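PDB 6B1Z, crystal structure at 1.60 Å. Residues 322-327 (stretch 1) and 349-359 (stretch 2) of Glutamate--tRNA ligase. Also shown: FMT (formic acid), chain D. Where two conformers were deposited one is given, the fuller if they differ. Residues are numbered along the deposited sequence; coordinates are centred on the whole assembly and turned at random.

Stretch 1, residues 322-327: KEIVSM
Stretch 2 349-359: EKAKWFNQQYL

Stretch 2 is helical from Glu 349 to Leu 359, and the helix runs on beyond both ends. Its i to i-4 bonds are regular, as in Phe 354 N to Lys 350 O at 2.9 Å and Tyr 358 N to Phe 354 O at 3.1 Å. Stretch 1 is an irregular, mostly extended segment. Glu 323 departs from this with phi/psi of -82/-39, then Ile 324 (-90/115) and Val 325 (-142/141) extend again. Ser 326, chi1 p, is the N-cap of the helix that Met 327 enters. The two stretches come closest in register at Ile 324 and Phe 354, with CA to CA 7.8 Å. Together they bury 336 Å².

The main bump is Ile 324. Its CA-to-CB bond points sideways, but chi1 m and chi2 m bring CD1 down to the helix. The hollow is formed by residues one turn apart. Ile 324 CD1 lies 3.6 Å from Phe 354 CD1, 3.8 Å from Gln 357 CB, 3.9 Å from Tyr 358 CE1 and 4.1 Å from Trp 353 CZ3. One methyl therefore touches three aromatic rings and the base of a glutamine. It meets all three rings obliquely. The CA-to-CB bonds of Trp 353 (chi1 t, chi2 87°) and Gln 357 (chi1 m, chi2 m) point toward stretch 1. Phe 354 (chi1 m, chi2 -69°) and Tyr 358 (chi1 m, chi2 83°) have CA-to-CB bonds that point sideways, and their ring ends come nearer.

The CA-to-CB bond of Glu 323 points toward the helix, with chi1 m, chi2 t and chi3 -86°. Its carboxylate forms a salt bridge with Lys 350, whose chain is t, p, t, t. Lys 350 NZ donates a hydrogen bond to Glu 323 OE2 at 2.4 Å, which is very short. The other oxygen, Glu 323 OE1, is 3.6 Å from Trp 353 CH2, oblique to the ring. The backbone carbonyl of Glu 323 sits at the edge of the Phe 354 ring, near its plane, with O to CE1 at 3.6 Å.

At the other end of the contact, the Tyr 358 hydroxyl reaches the backbone of stretch 1. Val 325 O is 3.0 Å from Tyr 358 OH, near the ring plane, but the angle is too poor for a hydrogen bond. The hydroxyl is satisfied elsewhere in the structure. Ile 324 CG2 lies 3.9 Å from Tyr 358 OH. The CA-to-CB bond of Val 325, chi1 -84°, points away from the helix, and the residue is buried.

Formic acid, probably from the crystallisation liquor, accepts a hydrogen bond from Glu 349 N to its O1 at 3.0 Å.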

# COMPACT_ATOMS: atom_id res chain seq x y z
N LYS A 322 14.93 15.40 4.46
CA LYS A 322 13.95 15.44 5.53
C LYS A 322 12.99 14.27 5.36
O LYS A 322 12.28 14.19 4.35
CB LYS A 322 13.19 16.77 5.51
CG LYS A 322 12.24 16.97 6.67
CD LYS A 322 11.56 18.33 6.57
CE LYS A 322 10.49 18.50 7.63
NZ LYS A 322 9.66 19.71 7.35
N GLU A 323 12.97 13.37 6.34
CA GLU A 323 12.21 12.13 6.19
C GLU A 323 10.73 12.31 6.48
O GLU A 323 9.88 11.69 5.83
CB GLU A 323 12.76 11.05 7.11
CG GLU A 323 14.11 10.53 6.74
CD GLU A 323 14.39 9.26 7.48
OE1 GLU A 323 14.89 9.33 8.63
OE2 GLU A 323 14.08 8.19 6.93
N ILE A 324 10.40 13.10 7.50
CA ILE A 324 9.01 13.30 7.91
C ILE A 324 8.47 14.48 7.12
O ILE A 324 8.94 15.61 7.27
CB ILE A 324 8.91 13.54 9.42
CG1 ILE A 324 9.45 12.34 10.20
CG2 ILE A 324 7.47 13.84 9.81
CD1 ILE A 324 8.55 11.12 10.13
N VAL A 325 7.48 14.22 6.27
CA VAL A 325 6.89 15.25 5.43
C VAL A 325 5.39 15.00 5.32
O VAL A 325 4.94 13.85 5.21
CB VAL A 325 7.53 15.31 4.02
CG1 VAL A 325 8.81 16.15 4.05
CG2 VAL A 325 7.80 13.91 3.50
N SER A 326 4.63 16.09 5.33
CA SER A 326 3.20 16.06 5.11
C SER A 326 2.89 15.93 3.62
O SER A 326 3.75 16.12 2.76
CB SER A 326 2.57 17.35 5.62
OG SER A 326 2.93 18.44 4.78
N MET A 327 1.63 15.62 3.31
CA MET A 327 1.22 15.60 1.91
C MET A 327 1.50 16.93 1.22
O MET A 327 1.97 16.96 0.08
CB MET A 327 -0.27 15.25 1.80
CG MET A 327 -0.79 15.11 0.37
SD MET A 327 -0.11 13.69 -0.50
CE MET A 327 -1.14 12.39 0.16
N GLU A 349 10.48 -2.34 9.59
CA GLU A 349 11.06 -1.49 10.63
C GLU A 349 10.77 -0.02 10.36
O GLU A 349 10.33 0.71 11.25
CB GLU A 349 12.58 -1.71 10.68
CG GLU A 349 13.31 -0.73 11.61
CD GLU A 349 13.28 -1.14 13.06
OE1 GLU A 349 12.96 -2.32 13.35
OE2 GLU A 349 13.59 -0.28 13.93
N LYS A 350 11.01 0.42 9.12
CA LYS A 350 10.77 1.81 8.76
C LYS A 350 9.29 2.16 8.82
O LYS A 350 8.92 3.25 9.27
CB LYS A 350 11.31 2.08 7.36
CG LYS A 350 11.45 3.55 7.06
CD LYS A 350 12.64 4.09 7.80
CE LYS A 350 12.78 5.57 7.58
NZ LYS A 350 14.14 6.03 7.97
N ALA A 351 8.42 1.23 8.41
CA ALA A 351 6.99 1.52 8.49
C ALA A 351 6.55 1.73 9.93
O ALA A 351 5.77 2.65 10.23
CB ALA A 351 6.20 0.39 7.83
N LYS A 352 7.07 0.90 10.85
CA LYS A 352 6.73 1.06 12.25
C LYS A 352 7.35 2.32 12.84
O LYS A 352 6.72 3.01 13.65
CB LYS A 352 7.16 -0.19 13.02
CG LYS A 352 6.29 -1.39 12.63
CD LYS A 352 6.78 -2.69 13.21
CE LYS A 352 5.77 -3.79 12.95
NZ LYS A 352 6.29 -5.11 13.42
N TRP A 353 8.57 2.65 12.42
CA TRP A 353 9.21 3.87 12.89
C TRP A 353 8.41 5.10 12.48
O TRP A 353 8.17 5.99 13.29
CB TRP A 353 10.64 3.97 12.36
CG TRP A 353 11.36 5.27 12.69
CD1 TRP A 353 12.09 5.54 13.82
CD2 TRP A 353 11.45 6.44 11.86
NE1 TRP A 353 12.63 6.81 13.74
CE2 TRP A 353 12.25 7.38 12.55
CE3 TRP A 353 10.94 6.79 10.61
CZ2 TRP A 353 12.54 8.64 12.04
CZ3 TRP A 353 11.23 8.05 10.09
CH2 TRP A 353 12.03 8.96 10.80
N PHE A 354 7.98 5.15 11.21
CA PHE A 354 7.11 6.25 10.77
C PHE A 354 5.86 6.34 11.63
O PHE A 354 5.45 7.45 12.02
CB PHE A 354 6.73 6.08 9.30
CG PHE A 354 7.70 6.71 8.33
CD1 PHE A 354 7.83 8.10 8.24
CD2 PHE A 354 8.46 5.92 7.48
CE1 PHE A 354 8.72 8.68 7.34
CE2 PHE A 354 9.34 6.49 6.57
CZ PHE A 354 9.48 7.87 6.49
N ASN A 355 5.22 5.20 11.92
CA ASN A 355 4.00 5.24 12.73
C ASN A 355 4.29 5.82 14.10
O ASN A 355 3.55 6.67 14.60
CB ASN A 355 3.36 3.85 12.87
CG ASN A 355 1.82 3.94 12.85
OD1 ASN A 355 1.25 4.50 11.91
ND2 ASN A 355 1.16 3.46 13.91
N GLN A 356 5.39 5.37 14.72
CA GLN A 356 5.77 5.89 16.03
C GLN A 356 6.00 7.40 15.98
O GLN A 356 5.57 8.13 16.87
CB GLN A 356 7.03 5.17 16.51
CG GLN A 356 7.37 5.53 17.94
CD GLN A 356 8.47 4.67 18.45
OE1 GLN A 356 8.24 3.72 19.21
NE2 GLN A 356 9.68 4.97 18.03
N GLN A 357 6.71 7.87 14.95
CA GLN A 357 7.00 9.30 14.84
C GLN A 357 5.71 10.11 14.79
O GLN A 357 5.60 11.15 15.45
CB GLN A 357 7.84 9.60 13.59
CG GLN A 357 9.21 8.93 13.54
CD GLN A 357 9.99 9.04 14.83
OE1 GLN A 357 10.55 10.08 15.15
NE2 GLN A 357 10.03 7.94 15.58
N TYR A 358 4.73 9.64 14.02
CA TYR A 358 3.48 10.39 13.89
C TYR A 358 2.63 10.25 15.14
O TYR A 358 2.00 11.23 15.57
CB TYR A 358 2.70 9.93 12.63
CG TYR A 358 3.17 10.59 11.35
CD1 TYR A 358 4.27 10.12 10.64
CD2 TYR A 358 2.52 11.71 10.85
CE1 TYR A 358 4.70 10.74 9.47
CE2 TYR A 358 2.93 12.33 9.70
CZ TYR A 358 4.01 11.84 9.00
OH TYR A 358 4.40 12.49 7.86
N LEU A 359 2.62 9.07 15.77
CA LEU A 359 1.82 8.88 16.98
C LEU A 359 2.29 9.79 18.10
O LEU A 359 1.46 10.40 18.81
CB LEU A 359 1.90 7.41 17.41
CG LEU A 359 1.14 6.98 18.67
CD1 LEU A 359 -0.32 7.30 18.52
CD2 LEU A 359 1.34 5.49 18.89
C FMT D . 13.21 -4.69 8.06
O1 FMT D . 12.08 -4.59 8.52
O2 FMT D . 13.77 -3.83 7.38